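Local atomic coordinates of thiol-activated cytolysin (Desulfobulbus propionicus, PDB entry 6NAL), a protein that probably binds target membranes and assembles into large pores, as a Gram-negative member of the cholesterol-dependent cytolysin family of toxins. Residues A5-K10 and E214-E219; H230-V235 and V339-G344; R369-G374 and T456-G461; W375-F380 and D407-F412. One frame throughout, in Å; residues are numbered along the deposited sequence.

Contact 1 of 4, residues A5-K10 and E214-E219; sequences ALINDK and ESTTWE
Lys-10 lies across one face of the Trp-218 indole, the two side chains crossing at about a right angle. Its CB sits over the centre of the ring system, 3.6 Å above the ring plane. The chain then bends at chi2 (-117°), which carries CD over the five-membered ring. There CD makes a CH-pi contact, 3.6 Å from the centroid of the Trp-218 five-membered ring and 18° off its normal. The indole is thus met by the methylene part of the lysine, while the NZ end leads away. Trp-218 has CG anti to its backbone N (chi1 180°), which brings its ring against the Lys-10 side of helix 2-12. Leu-6 also crosses Trp-218 at about a right angle, but at the root of the side chain: Leu-6 CD2 is 4.0 Å from Trp-218 CB. Ile-7 meets mainly backbone, and its CG1 also nears Trp-218 CB. That CG1 lies 3.5 Å from Trp-218 N, and Ile-7 CD1 reaches 3.6 Å from Thr-216 O. The contact is therefore mainly apolar. Thr-217 is the N-cap residue of helix 218-224, and its N is bonded to Asp-220 OD2. Thr-216 OG1 is tied to Asp-94 O. The N-terminal helix 2-12 packs here on the first turn of helix 218-224; Leu-11 adds to the cover of Trp-218, and Phe-212 to that of Ile-7.

Contact 2 of 4, residues H230-V235 and V339-G344; sequences HPPLFV and VFLKDG
The tight part of this contact is the antiparallel pairing of Phe-234 with Val-339. Two backbone bonds close this hydrogen-bonded pair. Phe-234 N donates to Val-339 O at 2.8 Å, nearly along the C=O axis. Val-339 N donates to Phe-234 O at 3.0 Å, from above the carbonyl plane. Their side chains run side by side, and Val-339 CG1 meets the edge of the Phe-234 ring at CD2, 3.9 Å away. At the next, non-hydrogen-bonded pair the side chains of Leu-233 and Phe-340 diverge at CB, yet their ends meet again. Leu-233 CD2 lies over one face of the Phe-340 ring, 3.4 Å from Phe-340 CD1. Pro-231 CG reaches the same ring at CE1, 3.8 Å away. The pairing ends after a nearly straight bond from Leu-341 N to Pro-232 O (3.0 Å, 171° at the hydrogen). A water enters beside it, donating to Pro-232 O and accepting from Lys-342 N. The chain then turns back, with Gly-344 N bonded to Phe-340 O, and this turn from Lys-342 to Gly-344 is partly exposed. Lys-342 NZ binds Leu-14 O. The pairing joins the start of strand 232-250 to the end of strand 332-340, in the large antiparallel sheet of the cytolysin part of the chain. Strand 76-78 pairs with the other edge of 232-250, and Tyr-16 meets the Phe-340 ring.

Contact 3 of 4, residues R369-G374 and T456-G461; sequences RLEHSG and TVSIGG
Thr-456 is the first residue of this segment in a parallel pairing, in which strand segments 369-372 and 456-460 run within 8° of parallel. It pairs with Arg-369, and its CG2, anti to the backbone N, lies 3.5 Å from Glu-371 OE1. Val-457 is next. Its N gives a bond to Arg-369 O, 3.0 Å and nearly along the C=O axis, and its O takes one from Glu-371 N. CG2 of Val-457 sits between its own N and carbonyl carbon, side by side with Leu-370, and Leu-370 CD2 is pressed to 3.2 Å from it. Ser-458 lies on the same face as Thr-456, and its OG is 3.6 Å from Glu-371 OE1. Ile-459 N bonds to Glu-371 O at 2.9 Å. The Ile-459 side chain crosses that of His-372 obliquely, with CG1 3.6 Å from His-372 ND1; the far nitrogen of that ring, NE2, is bonded to Tyr-376 O. Ile-459 O takes a straight bond from Ser-373 N (174° at the hydrogen) and another from a water that also binds Ser-373 OG. Gly-460 and Gly-461 follow along Gly-374, and Gly-374 CA lies 3.3 Å from Gly-461 O. The alternation gives the sheet two chemistries. Leu-370, His-372, Val-457 and Ile-459 form the buried face, where strand 378-389 of the beta sandwich packs. Arg-369, Glu-371, Thr-456 and Ser-458 form the more polar, more open one.

Contact 4 of 4, residues W375-F380 and D407-F412; sequences WYVARF and DRTAPF
Arg-408 can be followed outward from the backbone pair it makes with Ala-378. Ala-378 N gives a nearly straight bond to Arg-408 O, 2.8 Å long and in the carbonyl plane. CB of Arg-408 lies only 3.0 Å from Ala-378 O, a close fit. Chi1 is off the usual values (-114°), and CG lies 3.5 Å above the plane of the Phe-412 ring, offset toward its rim. The chain bends at chi2 (92°), is then nearly extended to CZ, and leads the guanidinium away from the other segment. At its tip a water lies in the guanidinium plane at the edge. This water accepts from Arg-408 NH1 at 3.0 Å and also from Phe-380 N, so it links the tip back to the neighbouring strand. The backbone pairing belongs to the beta hairpin of strands 378-389 and 394-408, in the C-terminal beta sandwich typical of cholesterol-dependent cytolysins. Phe-412 starts the next strand, which pairs in the other sheet with His-372. Its ring meets that of Phe-380 between the sheets, tip to tip, and Leu-370 and His-372 of that other sheet also touch Phe-380. Phe-380 CE1 is 4.0 Å from Phe-412 CD2, and the ring planes are inclined at 46°. Trp-401 touches both rings. On the outer side, Val-377 CG1, anti to its backbone N, packs 3.6 Å from Asp-407 CB. A second water bridges Tyr-376 O and Ala-410 N. Arg-379 extends beside Asp-407, but its NE forms a salt bridge with Glu-430, it makes a cation-pi contact with Trp-440, and it packs on Ala-144 of the second subunit.

In the fold
Contacts 1 and 2 lie at one end of the elongated chain, and contacts 3 and 4 at the other; the centres of contacts 1 and 3 are about 97 Å apart. Contact 2 is the buried one, and the other three are partly exposed. Contact 1 relies on aliphatic and indole packing. Contacts 2 and 3 are built on strand pairing, antiparallel in 2 and parallel in 3. Contact 4 has a short, partly loose pairing, with ring packing and waters. Helix 218-224 and strand 232-250 link contacts 1 and 2. Contact 4 is nested within the loop closed by contact 3. Ile-459 packs on Ala-378 between them, and probable hydrogen bonds join Tyr-376 OH to Gly-460 O and Trp-375 N to Gly-461 O.

Contact 1 of 4, residues A5-K10 and E214-E219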
# COMPACT_ATOMS: atom_id res chain seq x y z
N ALA A 5 -3.88 -63.75 -3.38
CA ALA A 5 -2.95 -63.75 -2.26
C ALA A 5 -1.58 -63.23 -2.67
O ALA A 5 -0.89 -62.62 -1.85
CB ALA A 5 -2.86 -65.16 -1.67
N LEU A 6 -1.19 -63.43 -3.93
CA LEU A 6 0.06 -62.84 -4.43
C LEU A 6 -0.09 -61.34 -4.64
O LEU A 6 0.83 -60.56 -4.37
CB LEU A 6 0.48 -63.52 -5.73
CG LEU A 6 1.67 -62.91 -6.50
CD1 LEU A 6 2.92 -63.02 -5.63
CD2 LEU A 6 1.91 -63.56 -7.89
N ILE A 7 -1.26 -60.91 -5.12
CA ILE A 7 -1.50 -59.48 -5.32
C ILE A 7 -1.51 -58.75 -3.99
O ILE A 7 -0.90 -57.69 -3.86
CB ILE A 7 -2.80 -59.26 -6.12
CG1 ILE A 7 -2.54 -59.70 -7.57
CG2 ILE A 7 -3.23 -57.81 -6.09
CD1 ILE A 7 -3.79 -59.85 -8.40
N ASN A 8 -2.14 -59.33 -2.96
CA ASN A 8 -2.10 -58.70 -1.65
C ASN A 8 -0.68 -58.54 -1.15
O ASN A 8 -0.27 -57.45 -0.73
CB ASN A 8 -2.93 -59.49 -0.66
CG ASN A 8 -4.40 -59.21 -0.83
OD1 ASN A 8 -4.80 -58.08 -1.15
ND2 ASN A 8 -5.23 -60.24 -0.65
N ASP A 9 0.12 -59.60 -1.22
CA ASP A 9 1.47 -59.49 -0.67
C ASP A 9 2.29 -58.47 -1.45
O ASP A 9 2.94 -57.61 -0.85
CB ASP A 9 2.14 -60.85 -0.65
CG ASP A 9 1.29 -61.91 0.02
OD1 ASP A 9 0.60 -61.60 1.04
OD2 ASP A 9 1.29 -63.05 -0.49
N LYS A 10 2.25 -58.52 -2.78
CA LYS A 10 3.02 -57.56 -3.56
C LYS A 10 2.51 -56.12 -3.36
O LYS A 10 3.30 -55.16 -3.43
CB LYS A 10 3.02 -57.97 -5.03
CG LYS A 10 4.00 -59.15 -5.32
CD LYS A 10 5.11 -58.73 -6.28
CE LYS A 10 6.29 -59.71 -6.21
NZ LYS A 10 7.59 -59.01 -5.95
N GLU A 214 -10.73 -63.36 -9.91
CA GLU A 214 -9.82 -64.43 -9.49
C GLU A 214 -8.79 -64.76 -10.55
O GLU A 214 -7.68 -65.21 -10.21
CB GLU A 214 -10.61 -65.67 -9.13
CG GLU A 214 -11.10 -65.71 -7.68
CD GLU A 214 -11.80 -67.01 -7.33
OE1 GLU A 214 -13.01 -67.13 -7.66
OE2 GLU A 214 -11.15 -67.90 -6.72
N SER A 215 -9.11 -64.53 -11.83
CA SER A 215 -8.18 -64.79 -12.92
C SER A 215 -7.03 -63.81 -13.01
O SER A 215 -6.02 -64.12 -13.65
CB SER A 215 -8.90 -64.77 -14.26
OG SER A 215 -9.84 -63.72 -14.34
N THR A 216 -7.16 -62.61 -12.43
CA THR A 216 -6.15 -61.56 -12.58
C THR A 216 -4.93 -61.87 -11.71
O THR A 216 -5.05 -62.39 -10.61
CB THR A 216 -6.73 -60.18 -12.17
OG1 THR A 216 -7.77 -59.79 -13.07
CG2 THR A 216 -5.65 -59.09 -12.20
N THR A 217 -3.76 -61.56 -12.22
CA THR A 217 -2.53 -61.86 -11.50
C THR A 217 -1.74 -60.57 -11.32
O THR A 217 -2.00 -59.56 -11.97
CB THR A 217 -1.66 -62.88 -12.26
OG1 THR A 217 -1.44 -62.40 -13.59
CG2 THR A 217 -2.33 -64.24 -12.34
N TRP A 218 -0.75 -60.64 -10.43
CA TRP A 218 0.15 -59.52 -10.24
C TRP A 218 0.76 -59.13 -11.57
O TRP A 218 0.90 -57.94 -11.88
CB TRP A 218 1.27 -59.85 -9.23
CG TRP A 218 2.18 -58.66 -9.07
CD1 TRP A 218 3.46 -58.54 -9.51
CD2 TRP A 218 1.85 -57.40 -8.48
NE1 TRP A 218 3.96 -57.29 -9.22
CE2 TRP A 218 2.98 -56.57 -8.59
CE3 TRP A 218 0.71 -56.90 -7.86
CZ2 TRP A 218 3.01 -55.27 -8.12
CZ3 TRP A 218 0.74 -55.58 -7.37
CH2 TRP A 218 1.88 -54.79 -7.51
N GLU A 219 1.10 -60.12 -12.39
CA GLU A 219 1.77 -59.85 -13.65
C GLU A 219 0.90 -59.04 -14.60
O GLU A 219 1.41 -58.24 -15.39
CB GLU A 219 2.20 -61.16 -14.29
CG GLU A 219 3.26 -60.97 -15.33
CD GLU A 219 4.60 -60.64 -14.71
OE1 GLU A 219 4.86 -61.06 -13.54
OE2 GLU A 219 5.40 -59.96 -15.39

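Contact 2 of 4, residues H230-V235 and V339-G344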
# COMPACT_ATOMS: atom_id res chain seq x y z
N HIS A 230 4.19 -45.78 -9.67
CA HIS A 230 2.83 -45.62 -10.18
C HIS A 230 1.90 -46.59 -9.47
O HIS A 230 1.38 -47.53 -10.06
CB HIS A 230 2.85 -45.80 -11.69
CG HIS A 230 3.75 -44.82 -12.36
ND1 HIS A 230 3.39 -43.50 -12.59
CD2 HIS A 230 5.02 -44.94 -12.81
CE1 HIS A 230 4.38 -42.88 -13.19
NE2 HIS A 230 5.38 -43.73 -13.34
N PRO A 231 1.71 -46.40 -8.17
CA PRO A 231 0.80 -47.28 -7.41
C PRO A 231 -0.62 -47.19 -7.93
O PRO A 231 -0.96 -46.22 -8.63
CB PRO A 231 0.88 -46.74 -5.98
CG PRO A 231 1.37 -45.32 -6.14
CD PRO A 231 2.25 -45.30 -7.36
N PRO A 232 -1.46 -48.20 -7.64
CA PRO A 232 -2.83 -48.18 -8.16
C PRO A 232 -3.71 -47.31 -7.30
O PRO A 232 -3.54 -47.23 -6.08
CB PRO A 232 -3.26 -49.66 -8.08
CG PRO A 232 -2.49 -50.17 -6.90
CD PRO A 232 -1.14 -49.51 -7.03
N LEU A 233 -4.68 -46.68 -7.96
CA LEU A 233 -5.69 -45.90 -7.27
C LEU A 233 -7.11 -46.40 -7.54
O LEU A 233 -7.38 -47.09 -8.53
CB LEU A 233 -5.64 -44.43 -7.70
CG LEU A 233 -4.32 -43.72 -7.64
CD1 LEU A 233 -4.36 -42.52 -8.57
CD2 LEU A 233 -4.02 -43.29 -6.25
N PHE A 234 -8.01 -45.99 -6.65
CA PHE A 234 -9.41 -46.40 -6.64
C PHE A 234 -10.28 -45.15 -6.53
O PHE A 234 -10.21 -44.42 -5.53
CB PHE A 234 -9.63 -47.35 -5.46
CG PHE A 234 -11.03 -47.77 -5.24
CD1 PHE A 234 -11.54 -48.86 -5.89
CD2 PHE A 234 -11.83 -47.13 -4.33
CE1 PHE A 234 -12.85 -49.25 -5.69
CE2 PHE A 234 -13.12 -47.55 -4.07
CZ PHE A 234 -13.63 -48.60 -4.76
N VAL A 235 -11.12 -44.91 -7.54
CA VAL A 235 -12.06 -43.82 -7.53
C VAL A 235 -13.12 -44.09 -6.48
O VAL A 235 -14.03 -44.91 -6.67
CB VAL A 235 -12.66 -43.60 -8.91
CG1 VAL A 235 -13.56 -42.42 -8.90
CG2 VAL A 235 -11.56 -43.35 -9.93
N VAL A 339 -8.48 -42.63 -3.83
CA VAL A 339 -7.78 -43.17 -2.69
C VAL A 339 -6.77 -44.21 -3.22
O VAL A 339 -6.95 -44.76 -4.32
CB VAL A 339 -8.88 -43.71 -1.74
CG1 VAL A 339 -9.31 -45.13 -2.11
CG2 VAL A 339 -8.49 -43.53 -0.29
N PHE A 340 -5.65 -44.38 -2.52
CA PHE A 340 -4.68 -45.41 -2.89
C PHE A 340 -5.28 -46.79 -2.60
O PHE A 340 -5.92 -47.01 -1.57
CB PHE A 340 -3.36 -45.23 -2.15
CG PHE A 340 -2.55 -44.06 -2.66
CD1 PHE A 340 -1.82 -44.17 -3.84
CD2 PHE A 340 -2.54 -42.87 -1.97
CE1 PHE A 340 -1.07 -43.09 -4.34
CE2 PHE A 340 -1.82 -41.77 -2.44
CZ PHE A 340 -1.09 -41.86 -3.63
N LEU A 341 -5.08 -47.74 -3.53
CA LEU A 341 -5.77 -49.02 -3.37
C LEU A 341 -5.15 -49.84 -2.26
O LEU A 341 -5.88 -50.50 -1.50
CB LEU A 341 -5.76 -49.79 -4.69
CG LEU A 341 -6.36 -51.20 -4.65
CD1 LEU A 341 -7.81 -51.22 -4.17
CD2 LEU A 341 -6.21 -51.84 -6.03
N LYS A 342 -3.83 -49.77 -2.11
CA LYS A 342 -3.10 -50.56 -1.12
C LYS A 342 -3.70 -50.47 0.30
O LYS A 342 -3.93 -51.49 0.97
CB LYS A 342 -1.67 -50.08 -1.06
CG LYS A 342 -0.80 -50.64 0.14
CD LYS A 342 0.52 -49.88 0.29
CE LYS A 342 1.29 -50.39 1.54
NZ LYS A 342 2.67 -49.76 1.71
N ASP A 343 -4.06 -49.27 0.75
CA ASP A 343 -4.45 -49.05 2.16
C ASP A 343 -5.65 -48.13 2.32
O ASP A 343 -6.22 -48.08 3.42
CB ASP A 343 -3.27 -48.48 2.97
CG ASP A 343 -2.46 -47.37 2.21
OD1 ASP A 343 -2.97 -46.72 1.25
OD2 ASP A 343 -1.28 -47.14 2.61
N GLY A 344 -6.06 -47.39 1.28
CA GLY A 344 -7.20 -46.51 1.39
C GLY A 344 -6.89 -45.09 1.82
O GLY A 344 -7.81 -44.35 2.19
O HOH W 1 -2.00 -48.27 -3.92

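Contact 3 of 4, residues R369-G374 and T456-G461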
# COMPACT_ATOMS: atom_id res chain seq x y z
N ARG A 369 -7.38 27.37 -5.82
CA ARG A 369 -7.82 28.73 -6.15
C ARG A 369 -7.52 29.65 -4.98
O ARG A 369 -7.93 29.38 -3.85
CB ARG A 369 -9.32 28.79 -6.48
CG ARG A 369 -9.76 28.12 -7.78
CD ARG A 369 -10.92 28.86 -8.42
NE ARG A 369 -11.68 28.02 -9.35
CZ ARG A 369 -12.62 28.49 -10.18
NH1 ARG A 369 -12.90 29.79 -10.19
NH2 ARG A 369 -13.27 27.66 -10.99
N LEU A 370 -6.82 30.74 -5.24
CA LEU A 370 -6.54 31.77 -4.24
C LEU A 370 -7.37 33.01 -4.55
O LEU A 370 -7.47 33.39 -5.71
CB LEU A 370 -5.07 32.14 -4.23
CG LEU A 370 -4.20 30.88 -4.13
CD1 LEU A 370 -2.76 31.38 -4.28
CD2 LEU A 370 -4.36 30.09 -2.82
N GLU A 371 -8.02 33.59 -3.54
CA GLU A 371 -8.83 34.78 -3.74
C GLU A 371 -8.59 35.73 -2.58
O GLU A 371 -8.59 35.34 -1.41
CB GLU A 371 -10.31 34.44 -3.86
CG GLU A 371 -10.52 33.10 -4.61
CD GLU A 371 -11.97 32.79 -5.02
OE1 GLU A 371 -12.76 32.38 -4.14
OE2 GLU A 371 -12.29 32.92 -6.23
N HIS A 372 -8.31 36.95 -2.96
CA HIS A 372 -8.05 38.03 -2.03
C HIS A 372 -9.05 39.13 -2.34
O HIS A 372 -9.09 39.64 -3.47
CB HIS A 372 -6.63 38.51 -2.21
CG HIS A 372 -6.28 39.74 -1.46
ND1 HIS A 372 -6.90 40.10 -0.29
CD2 HIS A 372 -5.33 40.68 -1.69
CE1 HIS A 372 -6.34 41.20 0.18
NE2 HIS A 372 -5.38 41.57 -0.66
N SER A 373 -9.87 39.47 -1.37
CA SER A 373 -10.77 40.61 -1.51
C SER A 373 -10.59 41.58 -0.36
O SER A 373 -11.37 42.53 -0.25
CB SER A 373 -12.23 40.15 -1.53
OG SER A 373 -12.52 39.63 -0.24
N GLY A 374 -9.58 41.39 0.48
CA GLY A 374 -9.42 42.25 1.64
C GLY A 374 -8.82 43.61 1.31
O GLY A 374 -8.24 43.84 0.25
N THR A 456 -10.11 26.01 -2.19
CA THR A 456 -10.24 27.46 -2.33
C THR A 456 -9.82 28.10 -1.02
O THR A 456 -10.28 27.68 0.04
CB THR A 456 -11.68 27.86 -2.64
OG1 THR A 456 -12.10 27.25 -3.86
CG2 THR A 456 -11.80 29.34 -2.82
N VAL A 457 -8.94 29.09 -1.08
CA VAL A 457 -8.62 29.87 0.11
C VAL A 457 -8.94 31.32 -0.18
O VAL A 457 -8.40 31.90 -1.14
CB VAL A 457 -7.16 29.69 0.57
CG1 VAL A 457 -6.74 28.22 0.53
CG2 VAL A 457 -6.21 30.48 -0.21
N SER A 458 -9.85 31.89 0.60
CA SER A 458 -10.29 33.28 0.45
C SER A 458 -9.81 34.08 1.64
O SER A 458 -9.99 33.66 2.78
CB SER A 458 -11.81 33.38 0.36
OG SER A 458 -12.32 32.50 -0.61
N ILE A 459 -9.20 35.21 1.40
CA ILE A 459 -8.96 36.13 2.49
C ILE A 459 -9.75 37.39 2.17
O ILE A 459 -9.92 37.76 1.00
CB ILE A 459 -7.47 36.44 2.72
CG1 ILE A 459 -6.81 36.97 1.46
CG2 ILE A 459 -6.76 35.22 3.26
CD1 ILE A 459 -5.39 37.41 1.72
N GLY A 460 -10.24 38.03 3.21
CA GLY A 460 -10.90 39.30 3.06
C GLY A 460 -10.73 40.12 4.32
O GLY A 460 -9.79 39.87 5.11
N GLY A 461 -11.62 41.08 4.53
CA GLY A 461 -11.57 41.86 5.74
C GLY A 461 -10.76 43.11 5.55
O GLY A 461 -10.56 43.58 4.42
O HOH W 2 -12.12 36.72 -0.60

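Contact 4 of 4, residues W375-F380 and D407-F412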
# COMPACT_ATOMS: atom_id res chain seq x y z
N TRP A 375 -9.03 44.56 2.23
CA TRP A 375 -8.61 45.96 2.08
C TRP A 375 -7.20 46.15 2.66
O TRP A 375 -6.94 46.91 3.57
CB TRP A 375 -9.65 46.87 2.75
CG TRP A 375 -10.88 47.00 1.94
CD1 TRP A 375 -11.14 46.40 0.69
CD2 TRP A 375 -12.10 47.74 2.32
NE1 TRP A 375 -12.46 46.75 0.35
CE2 TRP A 375 -13.07 47.48 1.36
CE3 TRP A 375 -12.46 48.60 3.40
CZ2 TRP A 375 -14.31 48.17 1.36
CZ3 TRP A 375 -13.70 49.18 3.43
CH2 TRP A 375 -14.57 49.02 2.40
N TYR A 376 -6.26 45.37 2.15
CA TYR A 376 -4.89 45.37 2.66
C TYR A 376 -4.03 44.64 1.62
O TYR A 376 -4.55 44.08 0.67
CB TYR A 376 -4.77 44.72 4.04
CG TYR A 376 -5.40 43.33 4.16
CD1 TYR A 376 -4.77 42.21 3.63
CD2 TYR A 376 -6.62 43.15 4.80
CE1 TYR A 376 -5.36 40.95 3.72
CE2 TYR A 376 -7.22 41.89 4.90
CZ TYR A 376 -6.59 40.79 4.37
OH TYR A 376 -7.14 39.52 4.48
N VAL A 377 -2.72 44.71 1.77
CA VAL A 377 -1.80 44.01 0.88
C VAL A 377 -1.57 42.63 1.47
O VAL A 377 -1.36 42.49 2.68
CB VAL A 377 -0.47 44.77 0.73
CG1 VAL A 377 0.56 43.90 -0.02
CG2 VAL A 377 -0.68 46.11 -0.02
N ALA A 378 -1.64 41.62 0.65
CA ALA A 378 -1.53 40.26 1.15
C ALA A 378 -0.51 39.49 0.33
O ALA A 378 -0.27 39.79 -0.83
CB ALA A 378 -2.88 39.56 1.09
N ARG A 379 0.10 38.51 0.94
CA ARG A 379 0.89 37.58 0.16
C ARG A 379 0.51 36.17 0.54
O ARG A 379 0.11 35.89 1.68
CB ARG A 379 2.37 37.80 0.36
CG ARG A 379 2.78 37.73 1.76
CD ARG A 379 4.18 38.27 1.91
NE ARG A 379 4.64 37.91 3.24
CZ ARG A 379 5.64 38.52 3.85
NH1 ARG A 379 6.30 39.48 3.22
NH2 ARG A 379 5.98 38.15 5.08
N PHE A 380 0.61 35.32 -0.48
CA PHE A 380 0.30 33.90 -0.47
C PHE A 380 1.59 33.10 -0.65
O PHE A 380 2.43 33.43 -1.50
CB PHE A 380 -0.66 33.53 -1.63
CG PHE A 380 -2.05 34.08 -1.51
CD1 PHE A 380 -2.34 35.31 -2.03
CD2 PHE A 380 -3.07 33.34 -0.96
CE1 PHE A 380 -3.61 35.85 -1.94
CE2 PHE A 380 -4.36 33.87 -0.88
CZ PHE A 380 -4.61 35.13 -1.39
N ASP A 407 3.53 40.44 -3.23
CA ASP A 407 2.47 41.28 -2.67
C ASP A 407 1.26 41.33 -3.58
O ASP A 407 1.36 41.27 -4.81
CB ASP A 407 3.00 42.69 -2.43
CG ASP A 407 4.01 42.76 -1.27
OD1 ASP A 407 4.37 41.69 -0.70
OD2 ASP A 407 4.47 43.88 -0.95
N ARG A 408 0.09 41.40 -2.98
CA ARG A 408 -1.13 41.19 -3.71
C ARG A 408 -2.17 42.17 -3.21
O ARG A 408 -2.30 42.36 -2.00
CB ARG A 408 -1.61 39.73 -3.53
CG ARG A 408 -1.59 38.89 -4.77
CD ARG A 408 -0.32 38.12 -4.99
NE ARG A 408 -0.23 37.88 -6.42
CZ ARG A 408 0.73 37.19 -7.04
NH1 ARG A 408 1.71 36.59 -6.35
NH2 ARG A 408 0.70 37.07 -8.35
N THR A 409 -2.94 42.73 -4.15
CA THR A 409 -3.89 43.79 -3.83
C THR A 409 -5.29 43.49 -4.34
O THR A 409 -5.49 42.64 -5.21
CB THR A 409 -3.50 45.16 -4.43
OG1 THR A 409 -3.60 45.10 -5.87
CG2 THR A 409 -2.12 45.63 -4.05
N ALA A 410 -6.28 44.29 -3.81
CA ALA A 410 -7.54 44.65 -4.48
C ALA A 410 -8.14 43.32 -4.83
O ALA A 410 -7.91 42.38 -4.07
CB ALA A 410 -7.34 45.54 -5.69
N PRO A 411 -8.89 43.16 -5.93
CA PRO A 411 -9.35 41.80 -6.25
C PRO A 411 -8.24 41.06 -6.97
O PRO A 411 -7.72 41.52 -7.99
CB PRO A 411 -10.57 42.02 -7.14
CG PRO A 411 -10.26 43.28 -7.87
CD PRO A 411 -9.44 44.14 -6.88
N PHE A 412 -7.84 39.93 -6.38
CA PHE A 412 -6.84 39.03 -6.94
C PHE A 412 -7.41 37.63 -6.88
O PHE A 412 -8.06 37.27 -5.91
CB PHE A 412 -5.55 39.05 -6.16
CG PHE A 412 -4.63 37.94 -6.54
CD1 PHE A 412 -4.02 37.93 -7.81
CD2 PHE A 412 -4.38 36.90 -5.67
CE1 PHE A 412 -3.18 36.92 -8.19
CE2 PHE A 412 -3.51 35.87 -6.03
CZ PHE A 412 -2.91 35.87 -7.30
O HOH W 3 -6.62 45.30 -1.51
O HOH W 4 1.74 36.14 -3.36